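Local coordinates for RagB/SusD domain protein (Flavobacterium johnsoniae, PDB 5J90), which binds chitin as a SusD-like protein of a polysaccharide utilization locus, probably presenting chitin chains at the cell surface for uptake, at residues D132-I137 against R466-V471; D152-V157 against T497-D502. All coordinates share one frame; numbering follows the deposited sequence.

Contact 1 (D132-I137 against R466-V471); sequences DTFGPI and RRINFV
Arg-467 reaches across to the last turn of helix 113-134 and takes hold of one carbonyl oxygen, that of Phe-134, with two nitrogens. Followed outward, its CB sits 3.4 Å from Thr-133 O. CG stands between the backbone N and the carbonyl carbon (chi1 67°), CD continues the chain in extended form, and a bend at chi3 (-74°) turns NE back to Phe-134. Arg-467 NE and NH2 both lie 3.0 Å from Phe-134 O, which is close to the guanidinium plane; NE comes from above the carbonyl plane, NH2 within it. Arg-467 NH2 also lies 3.4 Å above the Phe-470 ring, over its centre, while NH1 turns outward to a salt bridge with Asp-493.

The carbonyls that Arg-467 and its neighbour engage belong to a helix end, where Gly-135 leaves the helical conformation with positive phi; end carbonyls lack the next turn's N-H groups, and here a distant loop supplies donors. Ile-468 N gives Thr-133 O a nearly straight bond of 2.9 Å (169°). In this SusD-type, largely helical fold, whose family belongs to the TPR clan, the loop between helices 432-442 and 472-477 thereby closes over the end of helix 113-134.

Beyond the polar bonds the Phe-134 ring lies against the loop. Asn-469 O meets its edge, in plane, 3.3 Å from Phe-134 CE1, and the same CE1 touches Ile-468 CG2 and Val-471 CG1. Thr-133 and Ile-468 run side by side, and Thr-133 CG2 lies 3.6 Å from Ile-468 CD1. Pro-136 crosses the Phe-470 side chain at about a right angle, with Pro-136 CD 4.0 Å from Phe-470 CZ.

Contact 2 (D152-V157 against T497-D502); sequences DSQEEV and TRVWWD. With EDO (1,2-ethanediol), chain E.
Gln-154, in the first turn of helix 154-177, extends its side chain into the bend formed by Val-499 to Asp-502, and this is the tight part of the contact. CG lies anti to the backbone N (chi1 -176°) and the chain runs on extended, which carries the amide in beside Trp-501. The amide plane of Gln-154 and the Trp-501 ring are 11° apart, with Gln-154 OE1 3.1 Å from Trp-501 CD1. Gln-154 OE1 accepts from Trp-501 N at 3.0 Å, nearly along the C=O axis, and lies at the edge of the Trp-500 ring. NE2 donates to Thr-131. Equally close, Glu-155 CB lies over one face of buried Trp-500, 3.6 Å from the centroid of its five-membered ring, a CH-pi contact.

The looser side holds the partly exposed ends of Glu-155, whose carboxylate turns off to Lys-218, and of Arg-498, which binds Asp-502 and, through NH2, an ethanediol oxygen. The second subunit shares this side: its Gly-490 O accepts from Arg-498 NH2, its Pro-506 packs on Glu-155 and its Asn-504 on Trp-500.

Two local motifs frame the contact: a Ser-153/Glu-156 capping box starts the helix, and a type I beta turn from Val-499 to Asp-502 presents the Trp-501 N-H, from which Gln-154 OE1 accepts.

Contacts 1 and 2 have centres about 9 Å apart and share one interface, in which two late loops of the chain close over the end of helix 113-134 and the start of helix 154-177. Their segments alternate along the sequence, and each contact joins an early part of the chain to a late one. Direct bridges tie them: Arg-466 NH2 forms a salt bridge with Asp-502 OD1 at 2.8 Å, and Ile-137 O lies 2.8 Å from Asp-152 N, a probable hydrogen bond. Asp-132 adds a further link through Trp-501 NE1. The ethanediol on Arg-498 probably comes from the crystallisation liquor, and its place does not by itself show where chitin binds.

Contact 1 (D132-I137 against R466-V471)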
loop_
_atom_site.group_PDB
_atom_site.type_symbol
_atom_site.label_atom_id
_atom_site.label_comp_id
_atom_site.label_asym_id
_atom_site.label_seq_id
_atom_site.Cartn_x
_atom_site.Cartn_y
_atom_site.Cartn_z
ATOM N N ASP A 132 -6.634 3.213 13.050
ATOM C CA ASP A 132 -5.390 2.455 13.011
ATOM C C ASP A 132 -5.620 0.953 13.126
ATOM O O ASP A 132 -4.773 0.162 12.715
ATOM C CB ASP A 132 -4.434 2.936 14.095
ATOM C CG ASP A 132 -3.843 4.291 13.790
ATOM O OD1 ASP A 132 -4.004 4.806 12.661
ATOM O OD2 ASP A 132 -3.194 4.839 14.703
ATOM N N THR A 133 -6.768 0.558 13.675
ATOM C CA THR A 133 -7.117 -0.849 13.826
ATOM C C THR A 133 -7.833 -1.414 12.594
ATOM O O THR A 133 -7.500 -2.500 12.133
ATOM C CB THR A 133 -7.968 -1.047 15.097
ATOM O OG1 THR A 133 -7.179 -0.679 16.238
ATOM C CG2 THR A 133 -8.407 -2.483 15.255
ATOM N N PHE A 134 -8.788 -0.659 12.046
ATOM C CA PHE A 134 -9.655 -1.167 10.980
ATOM C C PHE A 134 -9.346 -0.638 9.581
ATOM O O PHE A 134 -9.694 -1.289 8.583
ATOM C CB PHE A 134 -11.131 -0.881 11.317
ATOM C CG PHE A 134 -11.632 -1.640 12.513
ATOM C CD1 PHE A 134 -12.009 -2.969 12.394
ATOM C CD2 PHE A 134 -11.699 -1.034 13.765
ATOM C CE1 PHE A 134 -12.438 -3.684 13.497
ATOM C CE2 PHE A 134 -12.126 -1.747 14.874
ATOM C CZ PHE A 134 -12.499 -3.070 14.735
ATOM N N GLY A 135 -8.715 0.535 9.496
ATOM C CA GLY A 135 -8.539 1.224 8.224
ATOM C C GLY A 135 -9.684 2.202 8.000
ATOM O O GLY A 135 -9.863 3.143 8.772
ATOM N N PRO A 136 -10.490 1.992 6.951
ATOM C CA PRO A 136 -11.686 2.825 6.808
ATOM C C PRO A 136 -12.577 2.701 8.045
ATOM O O PRO A 136 -12.703 1.610 8.606
ATOM C CB PRO A 136 -12.390 2.225 5.576
ATOM C CG PRO A 136 -11.278 1.525 4.810
ATOM C CD PRO A 136 -10.367 0.989 5.877
ATOM N N ILE A 137 -13.157 3.820 8.474
ATOM C CA ILE A 137 -14.104 3.804 9.599
ATOM C C ILE A 137 -15.213 4.811 9.341
ATOM O O ILE A 137 -15.113 5.644 8.441
ATOM C CB ILE A 137 -13.418 4.140 10.955
ATOM C CG1 ILE A 137 -12.860 5.570 10.946
ATOM C CG2 ILE A 137 -12.345 3.107 11.294
ATOM C CD1 ILE A 137 -12.487 6.091 12.341
ATOM N N ARG A 466 -2.052 -7.116 10.270
ATOM C CA ARG A 466 -1.925 -5.740 9.782
ATOM C C ARG A 466 -3.160 -4.900 10.116
ATOM O O ARG A 466 -3.090 -3.672 10.146
ATOM C CB ARG A 466 -1.621 -5.694 8.276
ATOM C CG ARG A 466 -0.463 -6.592 7.842
ATOM C CD ARG A 466 0.817 -6.431 8.658
ATOM N NE ARG A 466 1.493 -5.154 8.414
ATOM C CZ ARG A 466 2.746 -4.888 8.780
ATOM N NH1 ARG A 466 3.493 -5.803 9.388
ATOM N NH2 ARG A 466 3.276 -3.705 8.516
ATOM N N ARG A 467 -4.298 -5.559 10.351
ATOM C CA ARG A 467 -5.536 -4.861 10.702
ATOM C C ARG A 467 -6.531 -5.869 11.236
ATOM O O ARG A 467 -6.299 -7.076 11.157
ATOM C CB ARG A 467 -6.150 -4.156 9.479
ATOM C CG ARG A 467 -6.662 -5.139 8.419
ATOM C CD ARG A 467 -7.282 -4.420 7.233
ATOM N NE ARG A 467 -8.599 -3.839 7.523
ATOM C CZ ARG A 467 -9.754 -4.480 7.364
ATOM N NH1 ARG A 467 -9.782 -5.755 6.977
ATOM N NH2 ARG A 467 -10.889 -3.834 7.591
ATOM N N ILE A 468 -7.647 -5.364 11.761
ATOM C CA ILE A 468 -8.769 -6.228 12.118
ATOM C C ILE A 468 -9.883 -6.018 11.093
ATOM O O ILE A 468 -10.095 -4.911 10.587
ATOM C CB ILE A 468 -9.238 -5.975 13.572
ATOM C CG1 ILE A 468 -8.080 -6.273 14.527
ATOM C CG2 ILE A 468 -10.478 -6.819 13.914
ATOM C CD1 ILE A 468 -8.399 -6.053 16.007
ATOM N N ASN A 469 -10.581 -7.107 10.776
ATOM C CA ASN A 469 -11.680 -7.076 9.810
ATOM C C ASN A 469 -12.931 -6.376 10.345
ATOM O O ASN A 469 -13.138 -6.299 11.564
ATOM C CB ASN A 469 -12.015 -8.494 9.322
ATOM C CG ASN A 469 -12.356 -9.436 10.460
ATOM O OD1 ASN A 469 -11.551 -9.648 11.373
ATOM N ND2 ASN A 469 -13.564 -9.993 10.424
ATOM N N PHE A 470 -13.750 -5.857 9.441
ATOM C CA PHE A 470 -14.943 -5.108 9.838
ATOM C C PHE A 470 -15.871 -5.981 10.698
ATOM O O PHE A 470 -15.924 -7.204 10.533
ATOM C CB PHE A 470 -15.657 -4.543 8.603
ATOM C CG PHE A 470 -14.833 -3.544 7.828
ATOM C CD1 PHE A 470 -14.231 -2.469 8.460
ATOM C CD2 PHE A 470 -14.668 -3.682 6.452
ATOM C CE1 PHE A 470 -13.479 -1.537 7.732
ATOM C CE2 PHE A 470 -13.915 -2.771 5.722
ATOM C CZ PHE A 470 -13.325 -1.701 6.351
ATOM N N VAL A 471 -16.589 -5.346 11.622
ATOM C CA VAL A 471 -17.217 -6.083 12.725
ATOM C C VAL A 471 -18.652 -6.566 12.466
ATOM O O VAL A 471 -19.360 -6.071 11.570
ATOM C CB VAL A 471 -17.162 -5.268 14.046
ATOM C CG1 VAL A 471 -15.727 -4.852 14.351
ATOM C CG2 VAL A 471 -18.077 -4.059 13.979
#

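Contact 2 (D152-V157 against T497-D502)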
loop_
_atom_site.group_PDB
_atom_site.type_symbol
_atom_site.label_atom_id
_atom_site.label_comp_id
_atom_site.label_asym_id
_atom_site.label_seq_id
_atom_site.Cartn_x
_atom_site.Cartn_y
_atom_site.Cartn_z
ATOM N N ASP A 152 -15.582 6.516 5.796
ATOM C CA ASP A 152 -14.566 7.323 5.127
ATOM C C ASP A 152 -13.317 6.470 4.880
ATOM O O ASP A 152 -13.054 5.515 5.611
ATOM C CB ASP A 152 -14.138 8.503 6.002
ATOM C CG ASP A 152 -15.254 9.478 6.314
ATOM O OD1 ASP A 152 -16.336 9.417 5.699
ATOM O OD2 ASP A 152 -15.018 10.343 7.188
ATOM N N SER A 153 -12.527 6.835 3.867
ATOM C CA SER A 153 -11.234 6.182 3.700
ATOM C C SER A 153 -10.306 6.613 4.836
ATOM O O SER A 153 -10.491 7.672 5.437
ATOM C CB SER A 153 -10.598 6.539 2.359
ATOM O OG SER A 153 -10.155 7.887 2.375
ATOM N N GLN A 154 -9.308 5.795 5.135
ATOM C CA GLN A 154 -8.356 6.199 6.159
ATOM C C GLN A 154 -7.632 7.500 5.803
ATOM O O GLN A 154 -7.371 8.327 6.677
ATOM C CB GLN A 154 -7.358 5.092 6.447
ATOM C CG GLN A 154 -6.409 5.448 7.591
ATOM C CD GLN A 154 -5.473 4.309 7.909
ATOM O OE1 GLN A 154 -4.572 4.005 7.127
ATOM N NE2 GLN A 154 -5.690 3.647 9.051
ATOM N N GLU A 155 -7.315 7.676 4.522
ATOM C CA GLU A 155 -6.696 8.916 4.060
ATOM C C GLU A 155 -7.545 10.138 4.422
ATOM O O GLU A 155 -7.032 11.155 4.894
ATOM C CB GLU A 155 -6.455 8.831 2.550
ATOM C CG GLU A 155 -5.671 10.015 1.948
ATOM C CD GLU A 155 -6.548 11.108 1.351
ATOM O OE1 GLU A 155 -7.752 10.873 1.102
ATOM O OE2 GLU A 155 -6.021 12.223 1.120
ATOM N N GLU A 156 -8.848 10.033 4.186
ATOM C CA GLU A 156 -9.796 11.087 4.540
ATOM C C GLU A 156 -9.875 11.307 6.047
ATOM O O GLU A 156 -9.937 12.454 6.507
ATOM C CB GLU A 156 -11.194 10.744 4.008
ATOM C CG GLU A 156 -11.318 10.899 2.497
ATOM C CD GLU A 156 -12.507 10.143 1.913
ATOM O OE1 GLU A 156 -13.240 9.418 2.637
ATOM O OE2 GLU A 156 -12.714 10.273 0.687
ATOM N N VAL A 157 -9.887 10.218 6.812
ATOM C CA VAL A 157 -9.961 10.344 8.270
ATOM C C VAL A 157 -8.748 11.097 8.816
ATOM O O VAL A 157 -8.889 12.000 9.646
ATOM C CB VAL A 157 -10.135 8.979 8.968
ATOM C CG1 VAL A 157 -10.129 9.156 10.484
ATOM C CG2 VAL A 157 -11.440 8.315 8.516
ATOM N N THR A 497 -4.587 -7.572 4.979
ATOM C CA THR A 497 -4.647 -6.433 4.072
ATOM C C THR A 497 -4.153 -5.172 4.770
ATOM O O THR A 497 -4.574 -4.863 5.874
ATOM C CB THR A 497 -6.079 -6.229 3.552
ATOM O OG1 THR A 497 -6.454 -7.386 2.791
ATOM C CG2 THR A 497 -6.187 -4.994 2.664
ATOM N N ARG A 498 -3.255 -4.445 4.117
ATOM C CA ARG A 498 -2.647 -3.259 4.729
ATOM C C ARG A 498 -3.537 -2.029 4.657
ATOM O O ARG A 498 -4.094 -1.712 3.597
ATOM C CB ARG A 498 -1.301 -2.961 4.061
ATOM C CG ARG A 498 -0.220 -3.935 4.466
ATOM C CD ARG A 498 0.981 -3.900 3.513
ATOM N NE ARG A 498 2.013 -4.800 4.017
ATOM C CZ ARG A 498 2.996 -4.439 4.834
ATOM N NH1 ARG A 498 3.116 -3.173 5.210
ATOM N NH2 ARG A 498 3.866 -5.354 5.264
ATOM N N VAL A 499 -3.683 -1.344 5.788
ATOM C CA VAL A 499 -4.368 -0.050 5.803
ATOM C C VAL A 499 -3.522 0.984 5.055
ATOM O O VAL A 499 -2.327 0.766 4.800
ATOM C CB VAL A 499 -4.705 0.453 7.234
ATOM C CG1 VAL A 499 -5.520 -0.596 7.986
ATOM C CG2 VAL A 499 -3.442 0.824 8.021
ATOM N N TRP A 500 -4.145 2.103 4.696
ATOM C CA TRP A 500 -3.509 3.143 3.886
ATOM C C TRP A 500 -2.115 3.581 4.351
ATOM O O TRP A 500 -1.194 3.655 3.525
ATOM C CB TRP A 500 -4.484 4.318 3.763
ATOM C CG TRP A 500 -3.942 5.629 3.279
ATOM C CD1 TRP A 500 -3.706 6.008 1.986
ATOM C CD2 TRP A 500 -3.614 6.761 4.095
ATOM N NE1 TRP A 500 -3.238 7.308 1.953
ATOM C CE2 TRP A 500 -3.173 7.790 3.236
ATOM C CE3 TRP A 500 -3.650 7.003 5.472
ATOM C CZ2 TRP A 500 -2.763 9.039 3.713
ATOM C CZ3 TRP A 500 -3.242 8.237 5.944
ATOM C CH2 TRP A 500 -2.806 9.243 5.067
ATOM N N TRP A 501 -1.917 3.863 5.641
ATOM C CA TRP A 501 -0.581 4.320 6.058
ATOM C C TRP A 501 0.448 3.191 6.112
ATOM O O TRP A 501 1.651 3.454 6.115
ATOM C CB TRP A 501 -0.587 5.126 7.376
ATOM C CG TRP A 501 -1.193 4.434 8.583
ATOM C CD1 TRP A 501 -2.384 4.761 9.174
ATOM C CD2 TRP A 501 -0.639 3.356 9.365
ATOM N NE1 TRP A 501 -2.620 3.945 10.260
ATOM C CE2 TRP A 501 -1.566 3.076 10.405
ATOM C CE3 TRP A 501 0.545 2.611 9.305
ATOM C CZ2 TRP A 501 -1.354 2.067 11.356
ATOM C CZ3 TRP A 501 0.756 1.610 10.253
ATOM C CH2 TRP A 501 -0.196 1.344 11.264
ATOM N N ASP A 502 -0.016 1.943 6.141
ATOM C CA ASP A 502 0.854 0.776 6.305
ATOM C C ASP A 502 1.335 0.262 4.955
ATOM O O ASP A 502 1.278 -0.930 4.664
ATOM C CB ASP A 502 0.084 -0.318 7.072
ATOM C CG ASP A 502 0.963 -1.461 7.543
ATOM O OD1 ASP A 502 2.191 -1.257 7.665
ATOM O OD2 ASP A 502 0.398 -2.554 7.809
HETATM C C1 EDO E . 8.068 -3.095 4.871
HETATM O O1 EDO E . 8.681 -4.388 5.046
HETATM C C2 EDO E . 6.554 -3.205 4.981
HETATM O O2 EDO E . 6.140 -3.846 6.199
#